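PDB 3LAY: zinc resistance-associated protein from Salmonella enterica subsp. enterica serovar Typhimurium, which modulates the periplasmic Zra envelope stress response as a zinc-binding accessory protein with both regulatory and chaperone functions. Local coordinates for residues Asp81-Gln86 / Gln127-Gln132. Residues are numbered along the deposited sequence; the frame is centred on the assembly and turned at random.
Sequences DDYYTQ and QKLDEQ
Tyr83 meets Leu129 and Gln132 where two helical segments run antiparallel, their axes 11.1 Å apart at closest approach and 160° between their directions; the nearest CA atoms, those of Tyr83 and Gln132, are 7.1 Å apart. Tyr83 does most of the bridging. With CG swung anti to the backbone N (chi1 161°), its ring reaches toward the facing helix and lies along one edge against Gln132. CE1 of Tyr83 sits 4.0 Å from CB of Gln132, which approaches near the plane of the ring, and the neighbouring CD1 of Tyr83 comes within 4.0 Å of the backbone O of Gln132. Farther out, the phenol oxygen OH of Tyr83 touches the methyl CD1 of Leu129 at 3.8 Å, the two side chains crossing at about a right angle.

Gln132 points its CB at the facing helix, and its chain then bends at chi2 (-58°), with the amide plane close to parallel with the tyrosine ring. The amide oxygens OE1 of Gln132 and OE1 of Gln86 come to 4.3 Å of each other, a loose approach at the outer margin. With no hydrogen bond between the segments and 165 Å² buried on both sides together, the pairing rests on van der Waals contact, mostly around the tyrosine.

Arg133 and Arg136, on the same helix as Leu129, add polar interactions to the tyrosine: Arg136 in a cation-pi interaction with the ring, Arg133 NE in a weak hydrogen bond to OH. The contact lies close to the middle of an all-helical hairpin formed by helices 70-106 and 112-142; Leu129 carries the packing on to Arg91 and Leu94, and Gln132 to Thr87. Ten such chains make up the alpha-helical barrel, and at this level Gln127 packs on Glu123 of a neighbouring subunit.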
loop_
_atom_site.group_PDB
_atom_site.type_symbol
_atom_site.label_atom_id
_atom_site.label_comp_id
_atom_site.label_asym_id
_atom_site.label_seq_id
_atom_site.Cartn_x
_atom_site.Cartn_y
_atom_site.Cartn_z
ATOM N N ASP J 81 -28.420 -6.778 -6.957
ATOM C CA ASP J 81 -29.303 -6.215 -5.945
ATOM C C ASP J 81 -30.331 -7.245 -5.600
ATOM O O ASP J 81 -30.658 -7.443 -4.430
ATOM C CB ASP J 81 -30.029 -4.927 -6.426
ATOM C CG ASP J 81 -29.079 -3.733 -6.589
ATOM O OD1 ASP J 81 -27.932 -3.804 -6.079
ATOM O OD2 ASP J 81 -29.464 -2.729 -7.231
ATOM N N ASP J 82 -30.858 -7.906 -6.610
ATOM C CA ASP J 82 -31.867 -8.883 -6.331
ATOM C C ASP J 82 -31.316 -9.896 -5.400
ATOM O O ASP J 82 -31.937 -10.217 -4.394
ATOM C CB ASP J 82 -32.386 -9.486 -7.606
ATOM C CG ASP J 82 -33.292 -8.534 -8.343
ATOM O OD1 ASP J 82 -33.653 -7.492 -7.717
ATOM O OD2 ASP J 82 -33.648 -8.832 -9.517
ATOM N N TYR J 83 -30.113 -10.350 -5.716
ATOM C CA TYR J 83 -29.421 -11.344 -4.906
ATOM C C TYR J 83 -29.171 -10.838 -3.485
ATOM O O TYR J 83 -29.397 -11.562 -2.515
ATOM C CB TYR J 83 -28.125 -11.776 -5.589
ATOM C CG TYR J 83 -27.165 -12.420 -4.644
ATOM C CD1 TYR J 83 -27.307 -13.756 -4.255
ATOM C CD2 TYR J 83 -26.088 -11.691 -4.121
ATOM C CE1 TYR J 83 -26.418 -14.330 -3.364
ATOM C CE2 TYR J 83 -25.219 -12.252 -3.252
ATOM C CZ TYR J 83 -25.375 -13.567 -2.871
ATOM O OH TYR J 83 -24.479 -14.095 -1.961
ATOM N N TYR J 84 -28.734 -9.595 -3.346
ATOM C CA TYR J 84 -28.455 -9.062 -2.003
ATOM C C TYR J 84 -29.721 -9.008 -1.179
ATOM O O TYR J 84 -29.753 -9.475 -0.039
ATOM C CB TYR J 84 -27.724 -7.684 -2.003
ATOM C CG TYR J 84 -26.269 -7.805 -2.383
ATOM C CD1 TYR J 84 -25.418 -8.650 -1.694
ATOM C CD2 TYR J 84 -25.740 -7.065 -3.418
ATOM C CE1 TYR J 84 -24.071 -8.794 -2.077
ATOM C CE2 TYR J 84 -24.406 -7.193 -3.803
ATOM C CZ TYR J 84 -23.593 -8.053 -3.137
ATOM O OH TYR J 84 -22.287 -8.146 -3.545
ATOM N N THR J 85 -30.743 -8.419 -1.753
ATOM C CA THR J 85 -32.027 -8.333 -1.138
ATOM C C THR J 85 -32.581 -9.700 -0.716
ATOM O O THR J 85 -33.038 -9.846 0.395
ATOM C CB THR J 85 -33.003 -7.637 -2.144
ATOM O OG1 THR J 85 -32.716 -6.236 -2.151
ATOM C CG2 THR J 85 -34.505 -7.874 -1.802
ATOM N N GLN J 86 -32.572 -10.701 -1.589
ATOM C CA GLN J 86 -33.153 -11.989 -1.212
ATOM C C GLN J 86 -32.398 -12.733 -0.105
ATOM O O GLN J 86 -33.015 -13.471 0.653
ATOM C CB GLN J 86 -33.281 -12.904 -2.447
ATOM C CG GLN J 86 -34.360 -12.423 -3.385
ATOM C CD GLN J 86 -34.092 -12.700 -4.865
ATOM O OE1 GLN J 86 -33.094 -13.343 -5.224
ATOM N NE2 GLN J 86 -34.965 -12.167 -5.734
ATOM N N GLN J 127 -25.118 -23.595 2.859
ATOM C CA GLN J 127 -25.624 -24.318 1.730
ATOM C C GLN J 127 -26.738 -23.503 1.055
ATOM O O GLN J 127 -26.782 -23.413 -0.196
ATOM C CB GLN J 127 -26.032 -25.757 2.122
ATOM C CG GLN J 127 -26.977 -26.473 1.145
ATOM C CD GLN J 127 -28.482 -26.352 1.525
ATOM O OE1 GLN J 127 -28.841 -26.218 2.727
ATOM N NE2 GLN J 127 -29.359 -26.456 0.516
ATOM N N LYS J 128 -27.622 -22.916 1.859
ATOM C CA LYS J 128 -28.658 -22.054 1.320
ATOM C C LYS J 128 -28.029 -20.869 0.643
ATOM O O LYS J 128 -28.468 -20.430 -0.378
ATOM C CB LYS J 128 -29.633 -21.543 2.387
ATOM C CG LYS J 128 -30.939 -22.343 2.542
ATOM C CD LYS J 128 -31.065 -23.220 3.747
ATOM C CE LYS J 128 -31.756 -22.496 4.903
ATOM N NZ LYS J 128 -31.570 -23.233 6.215
ATOM N N LEU J 129 -26.946 -20.349 1.162
ATOM C CA LEU J 129 -26.445 -19.147 0.539
ATOM C C LEU J 129 -25.885 -19.439 -0.816
ATOM O O LEU J 129 -26.132 -18.715 -1.758
ATOM C CB LEU J 129 -25.446 -18.458 1.438
ATOM C CG LEU J 129 -24.978 -17.033 1.114
ATOM C CD1 LEU J 129 -26.120 -16.148 0.826
ATOM C CD2 LEU J 129 -24.153 -16.476 2.285
ATOM N N ASP J 130 -25.141 -20.518 -0.925
ATOM C CA ASP J 130 -24.554 -20.915 -2.190
ATOM C C ASP J 130 -25.575 -21.185 -3.274
ATOM O O ASP J 130 -25.347 -20.866 -4.428
ATOM C CB ASP J 130 -23.699 -22.153 -1.968
ATOM C CG ASP J 130 -22.425 -21.857 -1.137
ATOM O OD1 ASP J 130 -21.838 -20.762 -1.279
ATOM O OD2 ASP J 130 -22.001 -22.731 -0.364
ATOM N N GLU J 131 -26.687 -21.816 -2.941
ATOM C CA GLU J 131 -27.678 -22.022 -3.948
ATOM C C GLU J 131 -28.081 -20.687 -4.586
ATOM O O GLU J 131 -28.202 -20.574 -5.826
ATOM C CB GLU J 131 -28.911 -22.701 -3.372
ATOM C CG GLU J 131 -28.714 -24.172 -3.063
ATOM C CD GLU J 131 -30.007 -24.872 -2.696
ATOM O OE1 GLU J 131 -31.102 -24.364 -3.079
ATOM O OE2 GLU J 131 -29.920 -25.941 -2.058
ATOM N N GLN J 132 -28.288 -19.679 -3.738
ATOM C CA GLN J 132 -28.634 -18.370 -4.220
ATOM C C GLN J 132 -27.534 -17.854 -5.096
ATOM O O GLN J 132 -27.813 -17.276 -6.121
ATOM C CB GLN J 132 -28.961 -17.409 -3.080
ATOM C CG GLN J 132 -30.190 -17.823 -2.232
ATOM C CD GLN J 132 -31.438 -17.966 -3.056
ATOM O OE1 GLN J 132 -31.679 -17.190 -3.978
ATOM N NE2 GLN J 132 -32.234 -18.965 -2.745
#